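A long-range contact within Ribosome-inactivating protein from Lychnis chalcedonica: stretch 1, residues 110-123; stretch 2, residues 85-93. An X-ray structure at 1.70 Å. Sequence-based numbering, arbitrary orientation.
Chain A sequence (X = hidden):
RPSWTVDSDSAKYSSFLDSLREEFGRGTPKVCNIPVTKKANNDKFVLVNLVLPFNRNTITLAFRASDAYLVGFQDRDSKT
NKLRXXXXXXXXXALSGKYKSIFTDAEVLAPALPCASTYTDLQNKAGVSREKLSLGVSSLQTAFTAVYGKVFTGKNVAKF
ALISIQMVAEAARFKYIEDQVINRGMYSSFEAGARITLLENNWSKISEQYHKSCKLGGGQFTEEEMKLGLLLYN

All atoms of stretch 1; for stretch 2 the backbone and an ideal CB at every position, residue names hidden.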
# COMPACT_ATOMS: atom_id res chain seq x y z
N ALA A 110 11.21 11.28 13.14
CA ALA A 110 11.83 10.22 13.93
C ALA A 110 13.03 9.69 13.16
O ALA A 110 13.23 10.02 11.99
CB ALA A 110 10.83 9.09 14.18
N PRO A 111 13.87 8.86 13.82
CA PRO A 111 15.04 8.31 13.14
C PRO A 111 14.59 7.41 11.99
O PRO A 111 13.44 7.00 11.94
CB PRO A 111 15.73 7.51 14.25
CG PRO A 111 15.34 8.24 15.50
CD PRO A 111 13.88 8.53 15.26
N ALA A 112 15.50 7.11 11.07
CA ALA A 112 15.17 6.24 9.95
C ALA A 112 14.72 4.88 10.45
O ALA A 112 15.20 4.39 11.48
CB ALA A 112 16.38 6.08 9.03
N LEU A 113 13.79 4.26 9.72
CA LEU A 113 13.28 2.94 10.08
C LEU A 113 14.37 1.88 9.92
O LEU A 113 15.30 2.05 9.11
CB LEU A 113 12.08 2.58 9.20
CG LEU A 113 10.78 3.33 9.49
CD1 LEU A 113 9.76 3.02 8.40
CD2 LEU A 113 10.25 2.91 10.86
N PRO A 114 14.28 0.78 10.68
CA PRO A 114 15.24 -0.32 10.64
C PRO A 114 15.19 -1.22 9.41
O PRO A 114 15.63 -2.37 9.46
CB PRO A 114 14.95 -1.08 11.93
CG PRO A 114 13.47 -0.90 12.09
CD PRO A 114 13.29 0.58 11.76
N CYS A 115 14.66 -0.71 8.30
CA CYS A 115 14.60 -1.49 7.06
C CYS A 115 14.35 -0.60 5.84
O CYS A 115 13.99 0.57 5.99
CB CYS A 115 13.53 -2.58 7.15
SG CYS A 115 11.81 -2.03 7.00
N ALA A 116 14.57 -1.16 4.65
CA ALA A 116 14.38 -0.43 3.40
C ALA A 116 12.99 -0.68 2.80
O ALA A 116 12.26 -1.56 3.25
CB ALA A 116 15.46 -0.81 2.40
N SER A 117 12.66 0.09 1.77
CA SER A 117 11.36 0.01 1.10
C SER A 117 11.19 -1.05 0.02
O SER A 117 10.07 -1.31 -0.43
CB SER A 117 11.04 1.37 0.46
OG SER A 117 11.90 1.59 -0.65
N THR A 118 12.29 -1.65 -0.42
CA THR A 118 12.25 -2.65 -1.48
C THR A 118 11.63 -3.98 -1.07
O THR A 118 11.65 -4.36 0.10
CB THR A 118 13.66 -2.96 -1.99
OG1 THR A 118 14.49 -3.35 -0.89
CG2 THR A 118 14.27 -1.73 -2.67
N TYR A 119 11.07 -4.68 -2.05
CA TYR A 119 10.47 -5.98 -1.78
C TYR A 119 11.57 -6.91 -1.27
O TYR A 119 11.34 -7.72 -0.37
CB TYR A 119 9.83 -6.57 -3.04
CG TYR A 119 8.35 -6.31 -3.16
CD1 TYR A 119 7.48 -6.62 -2.11
CD2 TYR A 119 7.80 -5.77 -4.33
CE1 TYR A 119 6.11 -6.40 -2.22
CE2 TYR A 119 6.43 -5.54 -4.45
CZ TYR A 119 5.59 -5.86 -3.39
OH TYR A 119 4.24 -5.63 -3.51
N THR A 120 12.76 -6.80 -1.85
CA THR A 120 13.87 -7.65 -1.43
C THR A 120 14.23 -7.49 0.04
O THR A 120 14.31 -8.48 0.78
CB THR A 120 15.13 -7.40 -2.29
OG1 THR A 120 15.45 -6.00 -2.27
CG2 THR A 120 14.90 -7.85 -3.72
N ASP A 121 14.43 -6.25 0.49
CA ASP A 121 14.80 -6.04 1.89
C ASP A 121 13.64 -6.29 2.85
O ASP A 121 13.84 -6.80 3.95
CB ASP A 121 15.35 -4.63 2.13
CG ASP A 121 16.10 -4.51 3.45
OD1 ASP A 121 17.01 -5.32 3.69
OD2 ASP A 121 15.78 -3.61 4.25
N LEU A 122 12.42 -5.94 2.43
CA LEU A 122 11.26 -6.16 3.28
C LEU A 122 11.11 -7.64 3.61
O LEU A 122 10.86 -8.01 4.76
CB LEU A 122 9.98 -5.65 2.60
CG LEU A 122 9.82 -4.12 2.56
CD1 LEU A 122 8.57 -3.77 1.75
CD2 LEU A 122 9.69 -3.57 3.98
N GLN A 123 11.27 -8.50 2.60
CA GLN A 123 11.16 -9.94 2.82
C GLN A 123 12.32 -10.46 3.67
O GLN A 123 12.13 -11.36 4.50
CB GLN A 123 11.09 -10.68 1.48
CG GLN A 123 9.85 -10.33 0.65
CD GLN A 123 9.88 -10.92 -0.75
OE1 GLN A 123 9.33 -11.99 -1.01
NE2 GLN A 123 10.52 -10.21 -1.67
N UNK A 85 7.09 11.16 12.05
CA UNK A 85 7.24 10.69 10.68
C UNK A 85 8.40 9.70 10.57
O UNK A 85 9.53 10.02 10.91
CB UNK A 85 7.46 11.87 9.73
N UNK A 86 8.11 8.50 10.07
CA UNK A 86 9.11 7.44 9.92
C UNK A 86 9.32 7.06 8.45
O UNK A 86 8.39 6.60 7.79
CB UNK A 86 8.69 6.21 10.72
N UNK A 87 10.54 7.23 7.95
CA UNK A 87 10.84 6.87 6.56
C UNK A 87 11.72 5.64 6.45
O UNK A 87 12.58 5.40 7.31
CB UNK A 87 11.52 8.04 5.85
N UNK A 88 11.52 4.84 5.40
CA UNK A 88 12.34 3.66 5.20
C UNK A 88 13.78 4.15 5.04
O UNK A 88 14.02 5.28 4.61
CB UNK A 88 11.88 2.84 3.99
N UNK A 89 14.74 3.30 5.40
CA UNK A 89 16.15 3.66 5.34
C UNK A 89 16.65 4.16 3.99
O UNK A 89 17.56 4.98 3.94
CB UNK A 89 16.99 2.45 5.75
N UNK A 90 16.06 3.67 2.90
CA UNK A 90 16.49 4.07 1.57
C UNK A 90 15.72 5.27 1.00
O UNK A 90 15.99 5.71 -0.11
CB UNK A 90 16.35 2.88 0.62
N UNK A 91 14.78 5.79 1.78
CA UNK A 91 13.99 6.95 1.38
C UNK A 91 14.26 8.12 2.33
O UNK A 91 13.93 9.27 2.02
CB UNK A 91 12.50 6.61 1.36
N UNK A 92 14.88 7.82 3.47
CA UNK A 92 15.16 8.84 4.49
C UNK A 92 15.99 10.04 4.04
O UNK A 92 15.61 11.18 4.29
CB UNK A 92 15.88 8.17 5.66
N UNK A 93 17.11 9.80 3.38
CA UNK A 93 17.94 10.92 2.93
C UNK A 93 17.22 11.87 1.98
O UNK A 93 17.38 13.09 2.07
CB UNK A 93 19.20 10.38 2.24

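Position 85 meets stretch 1 through its backbone: its O accepts a hydrogen bond from Ala 110 N at 3.1 Å. The CA-to-CB bond runs sideways and the ideal CB stays 5.1 Å from Ala 110 N, so many residues would suit. The deposited one is Ala 85.

At position 86 the ideal CB lies 3.6 Å from Leu 113 CD2 and 5.0 Å from both Ala 110 CB and Pro 111 O. An aliphatic group could pack on the leucine, and a polar one could approach Pro 111 O. Asn 86 does some of each: its CB packs on Leu 113 CD2, while water 2 donates to both Asn 86 OD1 (2.8 Å) and Pro 111 O (2.7 Å).

Position 87 points away from stretch 1, which leaves its side chain unspecified; its O takes a nearly straight hydrogen bond from Leu 113 N at 2.9 Å. It is Phe 87.

At position 88 the ideal CB sits 3.6 Å from Ser 117 N and 3.7 Å from Cys 115 O, and Leu 113, Cys 115 and Leu 122 offer apolar groups beyond. A large aliphatic or aromatic side chain fits. Phe 88 has chi1 in m; Ser 117 CA lies over one ring face, 4.0 Å from the centroid, in a CH-pi contact. Leu 113 CD1 packs 3.8 Å from Phe 88 CD2, and Cys 115 SG 3.8 Å from Phe 88 CE2.

At position 89 the N donates to Cys 115 O at 2.9 Å. With the ideal CB 3.5 Å from that same oxygen, a small residue is comfortable and a short donor plausible. The deposited residue is Ser 89.

Position 90 points toward stretch 1, its ideal CB 4.2 Å from Ala 116 CB. Ser 117 N and Ser 117 OG lie beyond, inviting a short acceptor, Asp or Asn. Asp 90, chi1 in p, uses both oxygens: Ser 117 N donates to Asp 90 OD1 at 2.9 Å, and Ser 117 OG to Asp 90 OD2 at 2.8 Å.

At position 91 the CA-to-CB bond runs sideways, with the ideal CB 5.4 Å from Ser 117 OG, so a long polar chain is one option among several. Glu 91 OE2 is linked by water 3, at 2.5 Å, to Ser 117 OG, 3.2 Å from that water.

Position 92 points toward Ala 112 CB, 4.0 Å from the ideal CB, favoring a broad apolar surface. Tyr 92, chi1 in t, receives that methyl over one ring face, with Ala 112 CB 4.1 Å from the centroid.

Position 93 finds nothing of stretch 1 nearby; it is Arg 93.

Stretch 2 85-93: ANFFSDEYR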
# COMPACT_ATOMS: atom_id res chain seq x y z
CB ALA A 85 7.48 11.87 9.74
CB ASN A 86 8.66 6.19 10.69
CG ASN A 86 8.20 6.49 12.10
OD1 ASN A 86 9.01 6.73 13.00
ND2 ASN A 86 6.88 6.49 12.30
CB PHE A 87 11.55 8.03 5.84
CG PHE A 87 10.68 9.23 5.63
CD1 PHE A 87 10.85 10.38 6.39
CD2 PHE A 87 9.67 9.20 4.67
CE1 PHE A 87 10.03 11.49 6.20
CE2 PHE A 87 8.85 10.30 4.47
CZ PHE A 87 9.03 11.45 5.24
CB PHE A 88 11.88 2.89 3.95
CG PHE A 88 10.63 2.08 4.16
CD1 PHE A 88 9.52 2.27 3.34
CD2 PHE A 88 10.56 1.14 5.18
CE1 PHE A 88 8.35 1.52 3.53
CE2 PHE A 88 9.40 0.39 5.38
CZ PHE A 88 8.30 0.58 4.56
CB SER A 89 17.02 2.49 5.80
OG SER A 89 16.92 1.40 4.90
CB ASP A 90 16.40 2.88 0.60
CG ASP A 90 15.00 2.32 0.47
OD1 ASP A 90 14.20 2.47 1.42
OD2 ASP A 90 14.70 1.70 -0.57
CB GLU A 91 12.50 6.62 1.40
CG GLU A 91 12.00 5.69 0.29
CD GLU A 91 11.93 6.36 -1.07
OE1 GLU A 91 12.08 7.60 -1.15
OE2 GLU A 91 11.71 5.64 -2.07
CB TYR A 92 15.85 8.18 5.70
CG TYR A 92 16.07 9.12 6.87
CD1 TYR A 92 15.05 9.38 7.79
CD2 TYR A 92 17.30 9.75 7.06
CE1 TYR A 92 15.26 10.25 8.87
CE2 TYR A 92 17.51 10.63 8.13
CZ TYR A 92 16.49 10.87 9.03
OH TYR A 92 16.70 11.74 10.08
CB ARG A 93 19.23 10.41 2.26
CG ARG A 93 20.17 9.66 3.19
CD ARG A 93 20.54 10.48 4.43
NE ARG A 93 21.60 9.83 5.20
CZ ARG A 93 22.90 10.01 4.98
NH1 ARG A 93 23.31 10.83 4.03
NH2 ARG A 93 23.79 9.34 5.71
O HOH W 1 12.21 8.66 9.68
O HOH W 2 11.59 5.90 13.60
O HOH W 3 12.67 3.55 -3.08
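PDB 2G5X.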